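Local structure of ribonuclease H (Uncultured organism, 4IBN) at residues I12-E23 against T87-S97; R55-P63 against Q169-Y180. The protein probably cleaves the RNA strand of RNA-DNA hybrids endonucleolytically, leaving 5'-phosphomonoesters, with magnesium as cofactor. All coordinates share one frame; numbering follows the deposited sequence.

Contact 1: residues I12-E23 against T87-S97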
loop_
_atom_site.group_PDB
_atom_site.type_symbol
_atom_site.label_atom_id
_atom_site.label_comp_id
_atom_site.label_asym_id
_atom_site.label_seq_id
_atom_site.Cartn_x
_atom_site.Cartn_y
_atom_site.Cartn_z
ATOM N N ILE A 12 13.712 -0.766 20.217
ATOM C CA ILE A 12 13.175 0.395 20.891
ATOM C C ILE A 12 11.700 0.579 20.490
ATOM O O ILE A 12 11.246 -0.029 19.576
ATOM C CB ILE A 12 13.958 1.644 20.587
ATOM C CG1 ILE A 12 13.937 1.947 19.117
ATOM C CG2 ILE A 12 15.394 1.466 21.021
ATOM C CD1 ILE A 12 14.518 3.192 18.794
ATOM N N PRO A 13 10.966 1.372 21.237
ATOM C CA PRO A 13 9.559 1.550 20.935
ATOM C C PRO A 13 9.354 2.191 19.579
ATOM O O PRO A 13 10.050 3.057 19.237
ATOM C CB PRO A 13 9.101 2.484 22.050
ATOM C CG PRO A 13 10.003 2.231 23.140
ATOM C CD PRO A 13 11.310 2.012 22.512
ATOM N N THR A 14 8.364 1.711 18.856
ATOM C CA THR A 14 8.010 2.245 17.562
ATOM C C THR A 14 6.523 2.371 17.502
ATOM O O THR A 14 5.843 1.749 18.219
ATOM C CB THR A 14 8.428 1.274 16.468
ATOM O OG1 THR A 14 7.826 0.028 16.727
ATOM C CG2 THR A 14 9.937 1.105 16.456
ATOM N N PRO A 15 6.015 3.183 16.609
ATOM C CA PRO A 15 4.580 3.269 16.409
ATOM C C PRO A 15 4.018 2.068 15.671
ATOM O O PRO A 15 4.719 1.439 14.998
ATOM C CB PRO A 15 4.411 4.545 15.559
ATOM C CG PRO A 15 5.673 5.195 15.553
ATOM C CD PRO A 15 6.710 4.144 15.772
ATOM N N LEU A 16 2.737 1.813 15.823
ATOM C CA LEU A 16 2.019 0.808 15.062
ATOM C C LEU A 16 0.908 1.475 14.268
ATOM O O LEU A 16 0.141 2.186 14.810
ATOM C CB LEU A 16 1.380 -0.191 15.986
ATOM C CG LEU A 16 0.431 -1.234 15.388
ATOM C CD1 LEU A 16 1.144 -2.173 14.494
ATOM C CD2 LEU A 16 -0.222 -2.047 16.493
ATOM N N VAL A 17 0.861 1.213 12.973
ATOM C CA VAL A 17 -0.212 1.685 12.133
ATOM C C VAL A 17 -0.792 0.581 11.286
ATOM O O VAL A 17 -0.158 -0.392 11.071
ATOM C CB VAL A 17 0.238 2.789 11.187
ATOM C CG1 VAL A 17 0.606 4.053 11.921
ATOM C CG2 VAL A 17 1.353 2.374 10.333
ATOM N N ALA A 18 -2.021 0.788 10.832
ATOM C CA ALA A 18 -2.629 -0.115 9.900
ATOM C C ALA A 18 -2.874 0.632 8.628
ATOM O O ALA A 18 -3.456 1.642 8.644
ATOM C CB ALA A 18 -3.921 -0.674 10.441
ATOM N N VAL A 19 -2.390 0.063 7.534
ATOM C CA VAL A 19 -2.418 0.682 6.244
ATOM C C VAL A 19 -3.274 -0.141 5.294
ATOM O O VAL A 19 -3.213 -1.303 5.340
ATOM C CB VAL A 19 -1.005 0.742 5.706
ATOM C CG1 VAL A 19 -1.005 1.125 4.287
ATOM C CG2 VAL A 19 -0.199 1.697 6.538
ATOM N N TYR A 20 -4.116 0.535 4.524
ATOM C CA TYR A 20 -5.003 -0.114 3.598
ATOM C C TYR A 20 -4.787 0.521 2.251
ATOM O O TYR A 20 -5.020 1.655 2.109
ATOM C CB TYR A 20 -6.481 0.049 4.017
ATOM C CG TYR A 20 -6.766 -0.543 5.366
ATOM C CD1 TYR A 20 -7.140 -1.826 5.485
ATOM C CD2 TYR A 20 -6.622 0.201 6.510
ATOM C CE1 TYR A 20 -7.359 -2.371 6.691
ATOM C CE2 TYR A 20 -6.852 -0.334 7.703
ATOM C CZ TYR A 20 -7.211 -1.638 7.794
ATOM O OH TYR A 20 -7.453 -2.253 8.976
ATOM N N ALA A 21 -4.374 -0.277 1.285
ATOM C CA ALA A 21 -3.951 0.230 -0.002
ATOM C C ALA A 21 -4.718 -0.402 -1.146
ATOM O O ALA A 21 -5.160 -1.482 -1.018
ATOM C CB ALA A 21 -2.503 -0.011 -0.167
ATOM N N ASP A 22 -4.895 0.350 -2.227
ATOM C CA ASP A 22 -5.513 -0.154 -3.443
ATOM C C ASP A 22 -4.999 0.587 -4.642
ATOM O O ASP A 22 -4.371 1.548 -4.513
ATOM C CB ASP A 22 -7.034 -0.101 -3.437
ATOM C CG ASP A 22 -7.639 -0.918 -4.561
ATOM O OD1 ASP A 22 -7.276 -2.030 -4.714
ATOM O OD2 ASP A 22 -8.398 -0.421 -5.351
ATOM N N GLU A 23 -5.259 0.033 -5.805
ATOM C CA GLU A 23 -4.861 0.669 -7.040
ATOM C C GLU A 23 -5.940 0.486 -8.075
ATOM O O GLU A 23 -6.697 -0.418 -7.970
ATOM C CB GLU A 23 -3.569 0.084 -7.552
ATOM C CG GLU A 23 -3.589 -1.396 -7.874
ATOM C CD GLU A 23 -3.879 -2.243 -6.638
ATOM O OE1 GLU A 23 -3.190 -2.053 -5.651
ATOM O OE2 GLU A 23 -4.793 -3.062 -6.639
ATOM N N THR A 87 11.390 7.715 12.845
ATOM C CA THR A 87 11.320 6.438 13.492
ATOM C C THR A 87 10.940 5.347 12.497
ATOM O O THR A 87 10.288 5.615 11.549
ATOM C CB THR A 87 10.261 6.474 14.639
ATOM O OG1 THR A 87 10.152 5.216 15.285
ATOM C CG2 THR A 87 8.919 6.891 14.140
ATOM N N ARG A 88 11.362 4.129 12.775
ATOM C CA ARG A 88 10.800 2.976 12.126
ATOM C C ARG A 88 9.413 2.742 12.661
ATOM O O ARG A 88 9.105 3.173 13.695
ATOM C CB ARG A 88 11.662 1.751 12.318
ATOM C CG ARG A 88 12.991 1.831 11.635
ATOM C CD ARG A 88 13.907 0.705 12.111
ATOM N NE ARG A 88 14.371 0.859 13.487
ATOM C CZ ARG A 88 14.006 0.107 14.539
ATOM N NH1 ARG A 88 13.135 -0.890 14.430
ATOM N NH2 ARG A 88 14.533 0.357 15.730
ATOM N N PHE A 89 8.594 2.044 11.894
ATOM C CA PHE A 89 7.239 1.776 12.247
ATOM C C PHE A 89 6.972 0.280 12.193
ATOM O O PHE A 89 7.604 -0.417 11.485
ATOM C CB PHE A 89 6.278 2.403 11.228
ATOM C CG PHE A 89 5.936 3.838 11.459
ATOM C CD1 PHE A 89 4.694 4.197 11.834
ATOM C CD2 PHE A 89 6.832 4.822 11.234
ATOM C CE1 PHE A 89 4.370 5.481 11.998
ATOM C CE2 PHE A 89 6.493 6.094 11.420
ATOM C CZ PHE A 89 5.280 6.422 11.796
ATOM N N ARG A 90 5.984 -0.172 12.939
ATOM C CA ARG A 90 5.371 -1.453 12.719
ATOM C C ARG A 90 4.085 -1.214 11.894
ATOM O O ARG A 90 3.364 -0.374 12.198
ATOM C CB ARG A 90 5.035 -2.110 14.034
ATOM C CG ARG A 90 6.218 -2.575 14.749
ATOM C CD ARG A 90 5.875 -3.080 16.156
ATOM N NE ARG A 90 5.754 -1.961 17.049
ATOM C CZ ARG A 90 5.129 -1.999 18.192
ATOM N NH1 ARG A 90 4.584 -3.095 18.597
ATOM N NH2 ARG A 90 5.048 -0.920 18.927
ATOM N N VAL A 91 3.882 -1.971 10.835
ATOM C CA VAL A 91 2.808 -1.730 9.911
ATOM C C VAL A 91 2.080 -3.007 9.597
ATOM O O VAL A 91 2.661 -3.946 9.261
ATOM C CB VAL A 91 3.338 -1.144 8.587
ATOM C CG1 VAL A 91 2.239 -0.871 7.623
ATOM C CG2 VAL A 91 4.170 0.085 8.857
ATOM N N VAL A 92 0.771 -2.964 9.653
ATOM C CA VAL A 92 -0.017 -4.008 9.077
ATOM C C VAL A 92 -0.502 -3.461 7.757
ATOM O O VAL A 92 -1.197 -2.508 7.771
ATOM C CB VAL A 92 -1.231 -4.326 9.943
ATOM C CG1 VAL A 92 -2.041 -5.394 9.301
ATOM C CG2 VAL A 92 -0.802 -4.762 11.287
ATOM N N PHE A 93 -0.097 -4.072 6.646
ATOM C CA PHE A 93 -0.409 -3.557 5.328
ATOM C C PHE A 93 -1.363 -4.505 4.660
ATOM O O PHE A 93 -1.032 -5.586 4.408
ATOM C CB PHE A 93 0.888 -3.412 4.502
ATOM C CG PHE A 93 0.751 -2.655 3.191
ATOM C CD1 PHE A 93 1.214 -1.389 3.057
ATOM C CD2 PHE A 93 0.270 -3.264 2.078
ATOM C CE1 PHE A 93 1.135 -0.742 1.905
ATOM C CE2 PHE A 93 0.199 -2.613 0.932
ATOM C CZ PHE A 93 0.624 -1.348 0.847
ATOM N N THR A 94 -2.568 -4.019 4.424
ATOM C CA THR A 94 -3.596 -4.801 3.809
ATOM C C THR A 94 -3.968 -4.283 2.429
ATOM O O THR A 94 -4.265 -3.183 2.271
ATOM C CB THR A 94 -4.893 -4.823 4.685
ATOM O OG1 THR A 94 -4.592 -5.307 5.981
ATOM C CG2 THR A 94 -5.916 -5.692 4.065
ATOM N N THR A 95 -3.938 -5.169 1.455
ATOM C CA THR A 95 -4.191 -4.799 0.089
ATOM C C THR A 95 -4.957 -5.861 -0.637
ATOM O O THR A 95 -4.939 -6.952 -0.237
ATOM C CB THR A 95 -2.900 -4.553 -0.650
ATOM O OG1 THR A 95 -3.183 -4.244 -1.999
ATOM C CG2 THR A 95 -2.020 -5.721 -0.568
ATOM N N ASP A 96 -5.653 -5.465 -1.694
ATOM C CA ASP A 96 -6.282 -6.379 -2.633
ATOM C C ASP A 96 -5.303 -7.024 -3.606
ATOM O O ASP A 96 -5.651 -7.897 -4.316
ATOM C CB ASP A 96 -7.383 -5.689 -3.444
ATOM C CG ASP A 96 -6.843 -4.650 -4.398
ATOM O OD1 ASP A 96 -5.862 -3.996 -4.100
ATOM O OD2 ASP A 96 -7.419 -4.438 -5.443
ATOM N N SER A 97 -4.078 -6.558 -3.623
ATOM C CA SER A 97 -3.138 -7.036 -4.569
ATOM C C SER A 97 -2.304 -8.188 -4.050
ATOM O O SER A 97 -1.440 -8.006 -3.269
ATOM C CB SER A 97 -2.214 -5.896 -4.968
ATOM O OG SER A 97 -1.189 -6.318 -5.798
HETATM O O HOH W 1 11.706 4.282 17.283
HETATM O O HOH W 2 -2.273 -2.018 -3.180
#

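Contact 2: residues R55-P63 against Q169-Y180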
loop_
_atom_site.group_PDB
_atom_site.type_symbol
_atom_site.label_atom_id
_atom_site.label_comp_id
_atom_site.label_asym_id
_atom_site.label_seq_id
_atom_site.Cartn_x
_atom_site.Cartn_y
_atom_site.Cartn_z
ATOM N N ARG A 55 -6.991 9.087 11.061
ATOM C CA ARG A 55 -6.821 8.626 9.727
ATOM C C ARG A 55 -6.157 9.647 8.856
ATOM O O ARG A 55 -6.446 10.786 8.929
ATOM C CB ARG A 55 -8.164 8.187 9.154
ATOM C CG ARG A 55 -8.747 6.952 9.833
ATOM C CD ARG A 55 -10.023 6.489 9.279
ATOM N NE ARG A 55 -10.443 5.208 9.806
ATOM C CZ ARG A 55 -11.376 5.033 10.712
ATOM N NH1 ARG A 55 -11.992 6.045 11.218
ATOM N NH2 ARG A 55 -11.685 3.845 11.104
ATOM N N ARG A 56 -5.244 9.172 8.034
ATOM C CA ARG A 56 -4.609 9.969 7.010
ATOM C C ARG A 56 -4.607 9.227 5.652
ATOM O O ARG A 56 -4.579 8.049 5.608
ATOM C CB ARG A 56 -3.184 10.310 7.389
ATOM C CG ARG A 56 -3.025 11.013 8.674
ATOM C CD ARG A 56 -3.319 12.429 8.538
ATOM N NE ARG A 56 -3.026 13.136 9.761
ATOM C CZ ARG A 56 -3.915 13.350 10.702
ATOM N NH1 ARG A 56 -5.162 12.977 10.535
ATOM N NH2 ARG A 56 -3.573 13.997 11.785
ATOM N N ASP A 57 -4.620 10.000 4.569
ATOM C CA ASP A 57 -4.630 9.467 3.215
ATOM C C ASP A 57 -3.379 9.846 2.443
ATOM O O ASP A 57 -2.856 10.874 2.650
ATOM C CB ASP A 57 -5.775 10.078 2.418
ATOM C CG ASP A 57 -7.170 9.743 2.956
ATOM O OD1 ASP A 57 -7.297 8.869 3.743
ATOM O OD2 ASP A 57 -8.135 10.382 2.525
ATOM N N VAL A 58 -2.978 9.013 1.487
ATOM C CA VAL A 58 -1.888 9.357 0.574
ATOM C C VAL A 58 -2.139 8.748 -0.806
ATOM O O VAL A 58 -2.398 7.549 -0.912
ATOM C CB VAL A 58 -0.529 8.869 1.104
ATOM C CG1 VAL A 58 -0.633 7.430 1.584
ATOM C CG2 VAL A 58 0.539 9.005 0.030
ATOM N N TRP A 59 -2.071 9.559 -1.862
ATOM C CA TRP A 59 -2.346 9.039 -3.177
ATOM C C TRP A 59 -1.401 9.585 -4.230
ATOM O O TRP A 59 -0.800 10.616 -4.044
ATOM C CB TRP A 59 -3.817 9.263 -3.579
ATOM C CG TRP A 59 -4.197 10.661 -3.785
ATOM C CD1 TRP A 59 -4.131 11.360 -4.932
ATOM C CD2 TRP A 59 -4.717 11.559 -2.811
ATOM N NE1 TRP A 59 -4.577 12.622 -4.752
ATOM C CE2 TRP A 59 -4.949 12.773 -3.455
ATOM C CE3 TRP A 59 -5.040 11.444 -1.469
ATOM C CZ2 TRP A 59 -5.428 13.862 -2.795
ATOM C CZ3 TRP A 59 -5.527 12.519 -0.830
ATOM C CH2 TRP A 59 -5.723 13.712 -1.485
ATOM N N VAL A 60 -1.309 8.849 -5.322
ATOM C CA VAL A 60 -0.564 9.289 -6.478
ATOM C C VAL A 60 -1.191 8.762 -7.746
ATOM O O VAL A 60 -1.976 7.892 -7.691
ATOM C CB VAL A 60 0.851 8.824 -6.443
ATOM C CG1 VAL A 60 1.562 9.460 -5.291
ATOM C CG2 VAL A 60 0.925 7.362 -6.373
ATOM N N SER A 61 -0.821 9.347 -8.871
ATOM C CA SER A 61 -1.372 8.911 -10.134
ATOM C C SER A 61 -0.355 8.962 -11.254
ATOM O O SER A 61 0.631 9.612 -11.120
ATOM C CB SER A 61 -2.568 9.758 -10.503
ATOM O OG SER A 61 -2.275 11.103 -10.478
ATOM N N GLU A 62 -0.641 8.228 -12.334
ATOM C CA GLU A 62 0.092 8.266 -13.593
ATOM C C GLU A 62 -0.909 8.314 -14.735
ATOM O O GLU A 62 -1.944 7.745 -14.636
ATOM C CB GLU A 62 0.990 7.053 -13.743
ATOM C CG GLU A 62 2.143 7.076 -12.784
ATOM C CD GLU A 62 3.029 5.865 -12.789
ATOM O OE1 GLU A 62 2.846 4.973 -13.591
ATOM O OE2 GLU A 62 3.930 5.839 -11.960
ATOM N N PRO A 63 -0.600 9.035 -15.787
ATOM C CA PRO A 63 -1.517 9.132 -16.917
ATOM C C PRO A 63 -1.618 7.936 -17.884
ATOM O O PRO A 63 -2.529 7.882 -18.673
ATOM C CB PRO A 63 -1.030 10.376 -17.643
ATOM C CG PRO A 63 0.353 10.458 -17.343
ATOM C CD PRO A 63 0.536 9.935 -15.957
ATOM N N GLN A 169 -5.880 12.920 -11.910
ATOM C CA GLN A 169 -4.467 13.028 -12.073
ATOM C C GLN A 169 -3.845 13.944 -11.034
ATOM O O GLN A 169 -3.086 14.810 -11.371
ATOM C CB GLN A 169 -4.038 13.358 -13.498
ATOM C CG GLN A 169 -4.363 12.269 -14.495
ATOM C CD GLN A 169 -3.575 10.961 -14.315
ATOM O OE1 GLN A 169 -4.121 9.914 -14.106
ATOM N NE2 GLN A 169 -2.308 11.051 -14.413
ATOM N N THR A 170 -4.146 13.664 -9.770
ATOM C CA THR A 170 -3.618 14.392 -8.638
ATOM C C THR A 170 -2.746 13.499 -7.774
ATOM O O THR A 170 -2.723 12.333 -7.939
ATOM C CB THR A 170 -4.692 14.933 -7.734
ATOM O OG1 THR A 170 -5.491 13.879 -7.247
ATOM C CG2 THR A 170 -5.576 15.821 -8.516
ATOM N N GLN A 171 -2.028 14.132 -6.863
ATOM C CA GLN A 171 -1.209 13.489 -5.874
ATOM C C GLN A 171 -1.388 14.228 -4.572
ATOM O O GLN A 171 -1.667 15.370 -4.566
ATOM C CB GLN A 171 0.257 13.568 -6.245
ATOM C CG GLN A 171 0.591 13.094 -7.616
ATOM C CD GLN A 171 0.085 14.012 -8.650
ATOM O OE1 GLN A 171 0.208 15.198 -8.503
ATOM N NE2 GLN A 171 -0.527 13.476 -9.683
ATOM N N SER A 172 -1.249 13.542 -3.458
ATOM C CA SER A 172 -1.336 14.205 -2.170
ATOM C C SER A 172 -0.002 14.802 -1.754
ATOM O O SER A 172 0.071 15.749 -1.061
ATOM C CB SER A 172 -1.887 13.241 -1.120
ATOM O OG SER A 172 -1.014 12.208 -0.963
ATOM N N GLY A 173 1.055 14.175 -2.171
ATOM C CA GLY A 173 2.381 14.602 -1.827
ATOM C C GLY A 173 2.837 14.027 -0.536
ATOM O O GLY A 173 3.971 14.158 -0.137
ATOM N N GLY A 174 1.921 13.362 0.120
ATOM C CA GLY A 174 2.241 12.751 1.370
ATOM C C GLY A 174 0.978 12.551 2.155
ATOM O O GLY A 174 -0.066 12.581 1.612
ATOM N N LEU A 175 1.115 12.392 3.465
ATOM C CA LEU A 175 -0.019 12.184 4.335
ATOM C C LEU A 175 -0.824 13.437 4.509
ATOM O O LEU A 175 -0.299 14.418 4.908
ATOM C CB LEU A 175 0.468 11.710 5.684
ATOM C CG LEU A 175 1.072 10.349 5.541
ATOM C CD1 LEU A 175 2.119 10.053 6.540
ATOM C CD2 LEU A 175 0.028 9.287 5.522
ATOM N N VAL A 176 -2.104 13.372 4.233
ATOM C CA VAL A 176 -2.996 14.466 4.436
ATOM C C VAL A 176 -4.226 14.025 5.223
ATOM O O VAL A 176 -4.476 12.866 5.349
ATOM C CB VAL A 176 -3.391 15.117 3.120
ATOM C CG1 VAL A 176 -2.228 15.489 2.403
ATOM C CG2 VAL A 176 -4.194 14.214 2.305
ATOM N N ASP A 177 -5.002 14.954 5.733
ATOM C CA ASP A 177 -6.090 14.580 6.573
ATOM C C ASP A 177 -7.037 13.701 5.753
ATOM O O ASP A 177 -7.172 13.905 4.618
ATOM C CB ASP A 177 -6.778 15.814 7.119
ATOM C CG ASP A 177 -7.856 15.497 8.116
ATOM O OD1 ASP A 177 -7.779 14.495 8.797
ATOM O OD2 ASP A 177 -8.822 16.266 8.229
ATOM N N SER A 178 -7.628 12.695 6.362
ATOM C CA SER A 178 -8.416 11.732 5.639
ATOM C C SER A 178 -9.834 12.108 5.319
ATOM O O SER A 178 -10.489 12.718 6.071
ATOM C CB SER A 178 -8.417 10.380 6.332
ATOM O OG SER A 178 -9.070 9.418 5.595
ATOM N N GLY A 179 -10.298 11.613 4.213
ATOM C CA GLY A 179 -11.680 11.754 3.845
ATOM C C GLY A 179 -12.548 10.581 4.264
ATOM O O GLY A 179 -13.678 10.520 3.933
ATOM N N TYR A 180 -11.985 9.658 5.011
ATOM C CA TYR A 180 -12.685 8.429 5.262
ATOM C C TYR A 180 -14.027 8.655 5.938
ATOM O O TYR A 180 -14.981 8.087 5.590
ATOM C CB TYR A 180 -11.879 7.457 6.162
ATOM C CG TYR A 180 -12.710 6.239 6.494
ATOM C CD1 TYR A 180 -12.798 5.198 5.621
ATOM C CD2 TYR A 180 -13.450 6.163 7.627
ATOM C CE1 TYR A 180 -13.579 4.144 5.854
ATOM C CE2 TYR A 180 -14.227 5.104 7.874
ATOM C CZ TYR A 180 -14.291 4.096 6.986
ATOM O OH TYR A 180 -15.077 3.060 7.179
HETATM O O HOH W 3 1.644 11.828 -3.211
#

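Contact 1: residues I12-E23 against T87-S97
P15 lays its ring over one face of F89, with CG 3.9 Å from the ring centroid, while V17 CG1 comes in at the edge of the same ring. One residue along from F89, R90 grips T14, the neighbour of P15, side-on: NH2 donates to T14 O, which lies in the guanidinium plane, and NE donates to T14 OG1 at 2.9 Å. T14's chi1 of 56° turns the hydroxyl to that NE. From L16 and R90 onward the two strands run parallel. V19 N meets V92 O at 2.8 Å in a practically straight bond. On the face carrying V17, V19 and A21, V19 straddles two partners, CG2 against V91 CG1 and CG1 against F93 CD1 at 3.6 Å; A21 CB touches F93 CZ. Toward the C-terminal end of the pairing, acidic side chains gather, D22 and E23 on one strand and D96 just after the other; E23 OE2 lies 2.9 Å from D96 OD1, and one water bridges E23 OE1 and T95 OG1. Carboxylates placed like this on adjacent parallel strands are typical of the RNase H fold, where the family has its metal-dependent active site, as this enzyme probably does too.

Contact 2: residues R55-P63 against Q169-Y180
Here the chain leaving helix 153-168 closes the edge of the central sheet, running along strand 53-62 and pairing with it antiparallel at residues 176-177. D57 and V176 form a hydrogen-bonded pair, with D57 N to V176 O at 3.0 Å. The D57 carboxylate divides its oxygens: OD1 takes the S178 hydroxyl at 2.6 Å and OD2 the backbone N of G179 at 3.0 Å, both from above its plane, and Y157 OH also binds OD2. S178 OG in turn accepts from Y180 N, an ST turn leading into helix 180-184. W59 lies flat against S172, whose CB stands 3.5 Å from the centroid of the six-membered ring, a CH-pi contact. Chi1 of 68° folds the indole back between W59's own N and carbonyl carbon, and NE1 donates to T170 OG1 at 2.9 Å. V176 CG2 approaches CZ3 obliquely, on the same side as S172. An alanine in place of W59 would probably leave T170 OG1 without its indole donor and S172 CB and V176 CG2 without the ring they pack on. S172 OG accepts from W59 N and donates to G174 O. A two-residue strand thus extends the mixed sheet of the RNase H fold at its edge.

Overall arrangement
From the N terminus the chain enters strand 16-25, turns back through strand 34-45 and reaches strand 53-62, where the first half of contact 2 lies. Helix 67-82 then carries it over to strand 90-95, which returns beside strand 16-25 and closes contact 1. Two more helices, strand 140-145 and helix 153-168 follow before residues 169-180 come back to strand 53-62 and close contact 2. The two closures therefore cross along the sequence. Both belong to one mixed sheet: contact 1 joins parallel strands in its interior, contact 2 adds the edge strand 176-177, and strand 34-45 lies between them. Their centres are about 16 Å apart and they do not touch.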